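Local coordinates for 2-oxoglutarate carboxylase small subunit (Hydrogenobacter thermophilus, PDB 7KCT), which belongs to the biotin carboxylase family of ATP-grasp proteins, pairs with a second copy of itself, and holds ADP and a magnesium ion, at residues Val26-Ala29 against Cys30-Gly34; Pro113-Lys116 against Val117-Met121; Tyr331-Glu334 against Asp335-Phe338; Pro402-Glu405 against Val406-Arg410. All blocks are in the same frame, centred on the assembly; numbering follows the deposited sequence.

How the interactions relate
Each of the four interactions is local, between residues that follow one another directly, so none closes a long loop. They come in series along the chain; none nests in or crosses another. Interaction 1 forms the end of helix 20-32 in the N-terminal parallel sheet region. Interaction 2 starts the short helix 115-120 after strand 109-110 of the same sheet. Interaction 3 is a turn between helix 316-324 and strand 341-351. Interaction 4 starts helix 404-417 beside the C-terminal antiparallel sheet. Interactions 3 and 4 come nearest, about 8 Å between nearest atoms. Interactions 1 and 4 both touch the second subunit: Glu32 of one chain pairs with Arg410 of the other.

Interaction 1 (Val26-Ala29 against Cys30-Gly34); sequences VIRA and CKELG
Arg28 turns CG opposite its own N (chi1 177°), while Glu32 sets CG trans to its carbonyl carbon (chi1 -70°), and the two side chains meet one turn apart. They lie on helix 20-32, the helix of a beta-alpha-beta unit between strands 13-16 and 36-41 in the Rossmann-like N-terminal region. The aliphatic part of Arg28 does the touching: its CG is 3.8 Å from Glu32 OE2. The charged ends do not join directly. Arg28 NH1 stays 5.2 Å from Glu32 OE2, with the guanidinium and carboxylate planes 47° apart. A water bridges them, accepting from Arg28 NH1 at 2.9 Å and donating to Glu32 OE2 at 2.8 Å.

Arg28 NH2 bonds to Thr417 of the second subunit. Glu32 OE1 forms salt bridges with Lys318 and with Arg410 of the second subunit, so this helix face is part of the dimer contact. One residue back, Ile27 and Lys31 meet at a slant, Lys31 CD 4.1 Å from Ile27 CG2, and Lys31 NZ runs on to Glu416 of the second subunit. A Schellman motif follows the last turn: Gly34 has positive phi, and its N donates to Lys31 O at 2.9 Å.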
loop_
_atom_site.group_PDB
_atom_site.type_symbol
_atom_site.label_atom_id
_atom_site.label_comp_id
_atom_site.label_asym_id
_atom_site.label_seq_id
_atom_site.Cartn_x
_atom_site.Cartn_y
_atom_site.Cartn_z
ATOM N N VAL A 26 3.628 -3.509 14.714
ATOM C CA VAL A 26 4.088 -2.698 15.831
ATOM C C VAL A 26 5.543 -2.271 15.640
ATOM O O VAL A 26 5.905 -1.123 15.925
ATOM C CB VAL A 26 3.882 -3.478 17.145
ATOM C CG1 VAL A 26 4.532 -2.757 18.313
ATOM C CG2 VAL A 26 2.350 -3.708 17.400
ATOM N N ILE A 27 6.413 -3.197 15.219
ATOM C CA ILE A 27 7.812 -2.856 14.983
ATOM C C ILE A 27 7.934 -1.707 14.006
ATOM O O ILE A 27 8.758 -0.806 14.193
ATOM C CB ILE A 27 8.639 -4.066 14.508
ATOM C CG1 ILE A 27 8.804 -5.022 15.658
ATOM C CG2 ILE A 27 10.023 -3.582 13.985
ATOM C CD1 ILE A 27 9.236 -6.386 15.298
ATOM N N ARG A 28 7.129 -1.709 12.955
ATOM C CA ARG A 28 7.194 -0.630 11.976
ATOM C C ARG A 28 6.820 0.723 12.584
ATOM O O ARG A 28 7.435 1.746 12.261
ATOM C CB ARG A 28 6.264 -0.914 10.787
ATOM C CG ARG A 28 6.246 0.241 9.784
ATOM C CD ARG A 28 5.736 -0.075 8.358
ATOM N NE ARG A 28 6.299 -1.310 7.837
ATOM C CZ ARG A 28 7.569 -1.489 7.492
ATOM N NH1 ARG A 28 8.427 -0.495 7.594
ATOM N NH2 ARG A 28 7.986 -2.676 7.073
ATOM N N ALA A 29 5.759 0.749 13.394
ATOM C CA ALA A 29 5.343 1.975 14.071
ATOM C C ALA A 29 6.447 2.503 14.968
ATOM O O ALA A 29 6.673 3.717 15.027
ATOM C CB ALA A 29 4.061 1.733 14.876
ATOM N N CYS A 30 7.138 1.597 15.683
ATOM C CA CYS A 30 8.257 1.977 16.539
ATOM C C CYS A 30 9.425 2.553 15.739
ATOM O O CYS A 30 10.041 3.538 16.158
ATOM C CB CYS A 30 8.739 0.775 17.357
ATOM S SG CYS A 30 7.628 0.212 18.669
ATOM N N LYS A 31 9.758 1.948 14.604
ATOM C CA LYS A 31 10.874 2.453 13.812
ATOM C C LYS A 31 10.575 3.849 13.287
ATOM O O LYS A 31 11.439 4.734 13.328
ATOM C CB LYS A 31 11.161 1.515 12.653
ATOM C CG LYS A 31 11.873 0.219 13.057
ATOM C CD LYS A 31 11.937 -0.741 11.822
ATOM C CE LYS A 31 13.034 -0.334 10.855
ATOM N NZ LYS A 31 14.444 -0.633 11.354
ATOM N N GLU A 32 9.334 4.077 12.842
ATOM C CA GLU A 32 8.977 5.402 12.342
ATOM C C GLU A 32 9.062 6.447 13.453
ATOM O O GLU A 32 9.435 7.590 13.192
ATOM C CB GLU A 32 7.582 5.394 11.705
ATOM C CG GLU A 32 7.514 4.621 10.363
ATOM C CD GLU A 32 6.083 4.506 9.787
ATOM O OE1 GLU A 32 5.168 5.052 10.445
ATOM O OE2 GLU A 32 5.866 3.879 8.698
ATOM N N LEU A 33 8.763 6.064 14.692
ATOM C CA LEU A 33 8.919 6.912 15.873
ATOM C C LEU A 33 10.344 6.997 16.403
ATOM O O LEU A 33 10.575 7.761 17.329
ATOM C CB LEU A 33 8.008 6.399 16.999
ATOM C CG LEU A 33 6.505 6.514 16.797
ATOM C CD1 LEU A 33 5.717 5.818 17.899
ATOM C CD2 LEU A 33 6.146 8.006 16.743
ATOM N N GLY A 34 11.302 6.244 15.854
ATOM C CA GLY A 34 12.674 6.269 16.325
ATOM C C GLY A 34 12.921 5.476 17.578
ATOM O O GLY A 34 13.840 5.792 18.335
HETATM O O HOH W 1 7.820 2.360 7.437
#

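Interaction 2 (Pro113-Lys116 against Val117-Met121); sequences PHWK and VIELM
Pro113 and Ile118 meet in a local contact at the start of the short helix 115-120, just after strand 109-110, an outermost strand of the N-terminal parallel sheet. These two residues make the apolar part of the contact: Pro113 CG rests 3.8 Å from Ile118 CG1, and the two side chains cross at about a right angle. Ile118 CD1 also reaches back to Pro113 O at 3.8 Å. The backbone of Ile118 is tied in too, its N donating to His114 O at 3.2 Å.

His114 is the N-cap of the helix. Its ND1 accepts from Lys116 N at 2.9 Å in a nearly straight bond (173° at the hydrogen), with the donor tilted a little out of the imidazole plane. This satisfies an N-H of the first turn and makes ND1 the acceptor nitrogen.

Trp115 and Glu119 lie side by side and point the same way. Trp115 CG sits between the backbone N and the carbonyl carbon (chi1 68°), which turns the indole alongside Glu119. Glu119 OE1 comes to the edge of the ring, near its plane, 3.6 Å from Trp115 CZ3; the carboxylate stands 83° to the ring. Trp115 NE1 bonds to Glu104 on helix 97-105. At the other end of the helix, Arg126, a residue of the bicarbonate pocket, donates to the carbonyl oxygens of Glu119 and Leu120.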
loop_
_atom_site.group_PDB
_atom_site.type_symbol
_atom_site.label_atom_id
_atom_site.label_comp_id
_atom_site.label_asym_id
_atom_site.label_seq_id
_atom_site.Cartn_x
_atom_site.Cartn_y
_atom_site.Cartn_z
ATOM N N PRO A 113 -4.974 -0.337 27.871
ATOM C CA PRO A 113 -5.755 0.400 28.877
ATOM C C PRO A 113 -5.297 -0.040 30.268
ATOM O O PRO A 113 -4.553 -0.999 30.431
ATOM C CB PRO A 113 -7.219 0.015 28.560
ATOM C CG PRO A 113 -7.125 -1.344 27.942
ATOM C CD PRO A 113 -5.777 -1.368 27.180
ATOM N N HIS A 114 -5.743 0.676 31.288
ATOM C CA HIS A 114 -5.386 0.275 32.644
ATOM C C HIS A 114 -5.762 -1.169 32.939
ATOM O O HIS A 114 -6.823 -1.655 32.538
ATOM C CB HIS A 114 -6.060 1.229 33.638
ATOM C CG HIS A 114 -5.459 1.177 34.996
ATOM N ND1 HIS A 114 -5.781 0.195 35.900
ATOM C CD2 HIS A 114 -4.415 1.847 35.527
ATOM C CE1 HIS A 114 -5.056 0.354 36.992
ATOM N NE2 HIS A 114 -4.192 1.324 36.775
ATOM N N TRP A 115 -4.912 -1.851 33.702
ATOM C CA TRP A 115 -5.237 -3.223 34.022
ATOM C C TRP A 115 -6.575 -3.393 34.769
ATOM O O TRP A 115 -7.128 -4.472 34.703
ATOM C CB TRP A 115 -4.145 -3.881 34.853
ATOM C CG TRP A 115 -4.005 -3.341 36.252
ATOM C CD1 TRP A 115 -3.174 -2.333 36.664
ATOM C CD2 TRP A 115 -4.701 -3.792 37.430
ATOM N NE1 TRP A 115 -3.317 -2.123 38.026
ATOM C CE2 TRP A 115 -4.243 -3.003 38.519
ATOM C CE3 TRP A 115 -5.654 -4.782 37.672
ATOM C CZ2 TRP A 115 -4.721 -3.174 39.823
ATOM C CZ3 TRP A 115 -6.127 -4.943 38.972
ATOM C CH2 TRP A 115 -5.644 -4.153 40.029
ATOM N N LYS A 116 -7.101 -2.404 35.471
ATOM C CA LYS A 116 -8.377 -2.584 36.137
ATOM C C LYS A 116 -9.526 -2.645 35.148
ATOM O O LYS A 116 -10.552 -3.278 35.428
ATOM C CB LYS A 116 -8.644 -1.427 37.074
ATOM C CG LYS A 116 -7.941 -1.406 38.370
ATOM C CD LYS A 116 -8.410 -0.117 39.061
ATOM C CE LYS A 116 -7.335 0.356 40.052
ATOM N NZ LYS A 116 -7.971 0.683 41.367
ATOM N N VAL A 117 -9.436 -1.873 34.061
ATOM C CA VAL A 117 -10.476 -1.931 33.027
ATOM C C VAL A 117 -10.405 -3.240 32.256
ATOM O O VAL A 117 -11.432 -3.818 31.879
ATOM C CB VAL A 117 -10.386 -0.723 32.085
ATOM C CG1 VAL A 117 -11.592 -0.701 31.168
ATOM C CG2 VAL A 117 -10.320 0.531 32.884
ATOM N N ILE A 118 -9.203 -3.746 32.023
ATOM C CA ILE A 118 -9.064 -5.055 31.403
ATOM C C ILE A 118 -9.794 -6.105 32.237
ATOM O O ILE A 118 -10.572 -6.925 31.721
ATOM C CB ILE A 118 -7.569 -5.390 31.242
ATOM C CG1 ILE A 118 -6.922 -4.441 30.215
ATOM C CG2 ILE A 118 -7.410 -6.820 30.839
ATOM C CD1 ILE A 118 -5.454 -4.671 30.002
ATOM N N GLU A 119 -9.553 -6.097 33.547
ATOM C CA GLU A 119 -10.206 -7.060 34.421
ATOM C C GLU A 119 -11.716 -6.842 34.475
ATOM O O GLU A 119 -12.490 -7.796 34.533
ATOM C CB GLU A 119 -9.618 -6.924 35.807
ATOM C CG GLU A 119 -9.680 -8.112 36.714
ATOM C CD GLU A 119 -8.829 -7.789 37.917
ATOM O OE1 GLU A 119 -9.179 -6.798 38.599
ATOM O OE2 GLU A 119 -7.780 -8.442 38.124
ATOM N N LEU A 120 -12.150 -5.599 34.523
ATOM C CA LEU A 120 -13.576 -5.325 34.555
ATOM C C LEU A 120 -14.299 -5.877 33.323
ATOM O O LEU A 120 -15.357 -6.502 33.444
ATOM C CB LEU A 120 -13.792 -3.834 34.661
ATOM C CG LEU A 120 -15.227 -3.338 34.598
ATOM C CD1 LEU A 120 -16.003 -3.697 35.875
ATOM C CD2 LEU A 120 -15.308 -1.834 34.294
ATOM N N MET A 121 -13.802 -5.568 32.127
ATOM C CA MET A 121 -14.445 -5.940 30.880
ATOM C C MET A 121 -14.049 -7.303 30.395
ATOM O O MET A 121 -14.413 -7.657 29.272
ATOM C CB MET A 121 -14.134 -4.903 29.817
ATOM C CG MET A 121 -14.534 -3.590 30.339
ATOM S SD MET A 121 -16.318 -3.438 30.827
ATOM C CE MET A 121 -17.290 -3.181 29.279
#

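Interaction 3 (Tyr331-Glu334 against Asp335-Phe338); sequences YSQE and DIRF
Tyr331 lays its CB and the near part of its ring against the end of Ile336. Ile336 CD1 is 4.0 Å from Tyr331 CB, and it reaches the ring obliquely as the two side chains cross at about a right angle. Asp335 CB lies at the ring edge.

The chain turns here through a short 3-10 segment. Asp335 N donates to Ser332 O at 2.9 Å, and Ile336 N donates to Gln333 O at 3.0 Å. Both donors stand above the carbonyl planes. Asp335 also folds its carboxylate back, swinging CG away from its carbonyl carbon (chi1 -57°). Its OD2 then accepts from Ser332 N at 2.8 Å in a straight bond (177°), from above the carboxylate plane. Asp335 thus grips Ser332 twice, by backbone and by side chain. Arg337 NH1 adds a weak bond to Glu334 O at 2.8 Å.

Gln333 bends at chi2 (60°), which brings NE2 to 3.8 Å from Ile336 CB. Its OE1 accepts from the backbone N of His231. The turn therefore sits on strand 229-236, where Tyr331, Gln333 and Ile336 touch Ile230, while Phe338 packs on helices 257-273 and 305-312.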
loop_
_atom_site.group_PDB
_atom_site.type_symbol
_atom_site.label_atom_id
_atom_site.label_comp_id
_atom_site.label_asym_id
_atom_site.label_seq_id
_atom_site.Cartn_x
_atom_site.Cartn_y
_atom_site.Cartn_z
ATOM N N TYR A 331 -6.776 15.064 18.397
ATOM C CA TYR A 331 -7.995 15.091 17.608
ATOM C C TYR A 331 -9.204 15.357 18.483
ATOM O O TYR A 331 -9.289 14.950 19.655
ATOM C CB TYR A 331 -8.316 13.785 16.827
ATOM C CG TYR A 331 -7.271 13.293 15.843
ATOM C CD1 TYR A 331 -7.209 13.813 14.565
ATOM C CD2 TYR A 331 -6.376 12.284 16.177
ATOM C CE1 TYR A 331 -6.250 13.389 13.652
ATOM C CE2 TYR A 331 -5.423 11.851 15.271
ATOM C CZ TYR A 331 -5.361 12.407 14.013
ATOM O OH TYR A 331 -4.401 11.972 13.114
ATOM N N SER A 332 -10.156 16.050 17.891
ATOM C CA SER A 332 -11.494 16.039 18.448
ATOM C C SER A 332 -12.430 15.248 17.551
ATOM O O SER A 332 -12.151 14.984 16.370
ATOM C CB SER A 332 -12.115 17.452 18.567
ATOM O OG SER A 332 -11.164 18.423 18.912
ATOM N N GLN A 333 -13.604 14.925 18.110
ATOM C CA GLN A 333 -14.544 14.112 17.349
ATOM C C GLN A 333 -14.845 14.755 15.997
ATOM O O GLN A 333 -14.886 14.044 14.993
ATOM C CB GLN A 333 -15.846 13.841 18.102
ATOM C CG GLN A 333 -16.608 12.631 17.455
ATOM C CD GLN A 333 -15.780 11.310 17.473
ATOM O OE1 GLN A 333 -15.454 10.749 18.540
ATOM N NE2 GLN A 333 -15.480 10.804 16.283
ATOM N N GLU A 334 -14.921 16.099 15.933
ATOM C CA GLU A 334 -15.252 16.851 14.719
ATOM C C GLU A 334 -14.206 16.706 13.636
ATOM O O GLU A 334 -14.520 16.905 12.463
ATOM C CB GLU A 334 -15.388 18.343 15.046
ATOM C CG GLU A 334 -16.547 18.510 15.952
ATOM C CD GLU A 334 -16.307 18.317 17.396
ATOM O OE1 GLU A 334 -15.157 17.968 17.774
ATOM O OE2 GLU A 334 -17.321 18.567 18.116
ATOM N N ASP A 335 -12.974 16.386 14.002
ATOM C CA ASP A 335 -11.918 16.207 13.019
ATOM C C ASP A 335 -12.038 14.882 12.281
ATOM O O ASP A 335 -11.477 14.756 11.196
ATOM C CB ASP A 335 -10.544 16.248 13.694
ATOM C CG ASP A 335 -10.316 17.529 14.455
ATOM O OD1 ASP A 335 -10.815 18.575 14.003
ATOM O OD2 ASP A 335 -9.645 17.498 15.513
ATOM N N ILE A 336 -12.759 13.908 12.841
ATOM C CA ILE A 336 -12.768 12.537 12.337
ATOM C C ILE A 336 -13.728 12.446 11.154
ATOM O O ILE A 336 -14.949 12.493 11.332
ATOM C CB ILE A 336 -13.151 11.532 13.426
ATOM C CG1 ILE A 336 -12.196 11.656 14.630
ATOM C CG2 ILE A 336 -13.221 10.089 12.848
ATOM C CD1 ILE A 336 -10.723 11.975 14.261
ATOM N N ARG A 337 -13.166 12.319 9.949
ATOM C CA ARG A 337 -13.903 12.122 8.706
ATOM C C ARG A 337 -13.845 10.663 8.253
ATOM O O ARG A 337 -12.903 9.927 8.554
ATOM C CB ARG A 337 -13.332 13.004 7.600
ATOM C CG ARG A 337 -13.226 14.507 7.919
ATOM C CD ARG A 337 -14.405 15.302 7.401
ATOM N NE ARG A 337 -14.314 16.713 7.774
ATOM C CZ ARG A 337 -14.746 17.203 8.933
ATOM N NH1 ARG A 337 -15.302 16.394 9.824
ATOM N NH2 ARG A 337 -14.626 18.498 9.208
ATOM N N PHE A 338 -14.844 10.263 7.479
ATOM C CA PHE A 338 -14.967 8.898 6.999
ATOM C C PHE A 338 -14.981 8.976 5.479
ATOM O O PHE A 338 -16.032 9.161 4.858
ATOM C CB PHE A 338 -16.181 8.277 7.566
ATOM C CG PHE A 338 -16.218 8.283 9.081
ATOM C CD1 PHE A 338 -15.439 7.396 9.805
ATOM C CD2 PHE A 338 -17.049 9.171 9.776
ATOM C CE1 PHE A 338 -15.485 7.375 11.191
ATOM C CE2 PHE A 338 -17.117 9.151 11.169
ATOM C CZ PHE A 338 -16.318 8.263 11.877
#

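Interaction 4 (Pro402-Glu405 against Val406-Arg410); sequences PLWE and VAVDR
The first turn of helix 404-417, in the biotin carboxylase C-terminal domain, places Val408 over one face of the Trp404 indole. This is a CH-pi contact. Val408 CG2 is 3.9 Å from the centroid of the Trp404 six-membered ring, 24° off the ring normal, and lies 3.6 Å from both Trp404 CE2 and Trp404 CZ2. The indole reaches this place through an extended path from N to CG of Trp404 (chi1 167°). The same methyl, Val408 CG2, also lies 3.3 Å from Trp404 O, and that oxygen accepts from Val408 N at 3.0 Å. The indole is held further by NE1, which donates to Arg440 O, and by the ring of Phe439. Trp404 and Val408 both touch Ile343 on strand 341-351, so the helix lies against the C-terminal antiparallel sheet.

Leu403 is the N-cap residue. Its O accepts from Ala407 N, within the carbonyl plane. Leu403 CB packs 4.0 Å from Val406 CG2.

Glu405 O receives the backbone N of Asp409. It also meets the carboxylate of that residue, lying 3.0 Å from both Asp409 CG and Asp409 OD2. The two oxygens, both acceptors, would be expected to repel. Salt bridges from Asp409 OD1 to Arg440 and Arg412 would probably offset this by placing positive charge beside the carboxylate.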
loop_
_atom_site.group_PDB
_atom_site.type_symbol
_atom_site.label_atom_id
_atom_site.label_comp_id
_atom_site.label_asym_id
_atom_site.label_seq_id
_atom_site.Cartn_x
_atom_site.Cartn_y
_atom_site.Cartn_z
ATOM N N PRO A 402 -12.738 5.256 -3.335
ATOM C CA PRO A 402 -13.758 6.275 -2.978
ATOM C C PRO A 402 -15.165 5.699 -2.936
ATOM O O PRO A 402 -15.994 6.166 -2.146
ATOM C CB PRO A 402 -13.619 7.353 -4.073
ATOM C CG PRO A 402 -12.271 7.024 -4.785
ATOM C CD PRO A 402 -12.152 5.513 -4.659
ATOM N N LEU A 403 -15.449 4.676 -3.730
ATOM C CA LEU A 403 -16.778 4.096 -3.828
ATOM C C LEU A 403 -16.722 2.612 -3.485
ATOM O O LEU A 403 -15.710 1.949 -3.733
ATOM C CB LEU A 403 -17.357 4.240 -5.247
ATOM C CG LEU A 403 -17.331 5.639 -5.860
ATOM C CD1 LEU A 403 -17.698 5.607 -7.333
ATOM C CD2 LEU A 403 -18.274 6.578 -5.082
ATOM N N TRP A 404 -17.848 2.090 -2.996
ATOM C CA TRP A 404 -17.946 0.690 -2.570
ATOM C C TRP A 404 -17.616 -0.287 -3.709
ATOM O O TRP A 404 -16.863 -1.262 -3.516
ATOM C CB TRP A 404 -19.368 0.417 -2.031
ATOM C CG TRP A 404 -19.658 -1.023 -1.865
ATOM C CD1 TRP A 404 -20.541 -1.776 -2.592
ATOM C CD2 TRP A 404 -19.079 -1.906 -0.905
ATOM N NE1 TRP A 404 -20.507 -3.085 -2.172
ATOM C CE2 TRP A 404 -19.639 -3.187 -1.119
ATOM C CE3 TRP A 404 -18.129 -1.744 0.106
ATOM C CZ2 TRP A 404 -19.254 -4.299 -0.383
ATOM C CZ3 TRP A 404 -17.772 -2.829 0.840
ATOM C CH2 TRP A 404 -18.318 -4.100 0.580
ATOM N N GLU A 405 -18.226 -0.075 -4.883
ATOM C CA GLU A 405 -18.063 -0.986 -6.017
ATOM C C GLU A 405 -16.611 -1.042 -6.503
ATOM O O GLU A 405 -16.142 -2.087 -6.947
ATOM C CB GLU A 405 -18.977 -0.556 -7.184
ATOM C CG GLU A 405 -20.481 -0.679 -6.948
ATOM C CD GLU A 405 -21.092 0.464 -6.130
ATOM O OE1 GLU A 405 -20.435 1.525 -5.918
ATOM O OE2 GLU A 405 -22.253 0.285 -5.691
ATOM N N VAL A 406 -15.914 0.092 -6.486
ATOM C CA VAL A 406 -14.508 0.141 -6.872
ATOM C C VAL A 406 -13.658 -0.577 -5.838
ATOM O O VAL A 406 -12.641 -1.190 -6.179
ATOM C CB VAL A 406 -14.082 1.610 -7.073
ATOM C CG1 VAL A 406 -12.615 1.714 -7.599
ATOM C CG2 VAL A 406 -15.129 2.323 -7.989
ATOM N N ALA A 407 -14.059 -0.512 -4.558
ATOM C CA ALA A 407 -13.321 -1.207 -3.514
ATOM C C ALA A 407 -13.428 -2.709 -3.698
ATOM O O ALA A 407 -12.430 -3.432 -3.585
ATOM C CB ALA A 407 -13.853 -0.785 -2.138
ATOM N N VAL A 408 -14.628 -3.194 -4.010
ATOM C CA VAL A 408 -14.817 -4.612 -4.305
ATOM C C VAL A 408 -13.970 -5.039 -5.507
ATOM O O VAL A 408 -13.299 -6.085 -5.473
ATOM C CB VAL A 408 -16.310 -4.902 -4.540
ATOM C CG1 VAL A 408 -16.499 -6.361 -4.922
ATOM C CG2 VAL A 408 -17.135 -4.582 -3.299
ATOM N N ASP A 409 -14.027 -4.255 -6.593
ATOM C CA ASP A 409 -13.267 -4.563 -7.809
ATOM C C ASP A 409 -11.771 -4.544 -7.523
ATOM O O ASP A 409 -11.030 -5.452 -7.933
ATOM C CB ASP A 409 -13.587 -3.549 -8.916
ATOM C CG ASP A 409 -15.058 -3.564 -9.374
ATOM O OD1 ASP A 409 -15.739 -4.611 -9.311
ATOM O OD2 ASP A 409 -15.525 -2.515 -9.845
ATOM N N ARG A 410 -11.331 -3.575 -6.718
ATOM C CA ARG A 410 -9.919 -3.479 -6.382
ATOM C C ARG A 410 -9.473 -4.674 -5.552
ATOM O O ARG A 410 -8.372 -5.194 -5.752
ATOM C CB ARG A 410 -9.657 -2.170 -5.629
ATOM C CG ARG A 410 -8.235 -2.003 -5.117
ATOM C CD ARG A 410 -8.026 -0.495 -4.856
ATOM N NE ARG A 410 -7.922 0.170 -6.149
ATOM C CZ ARG A 410 -8.190 1.446 -6.396
ATOM N NH1 ARG A 410 -8.651 2.243 -5.444
ATOM N NH2 ARG A 410 -8.030 1.907 -7.623
#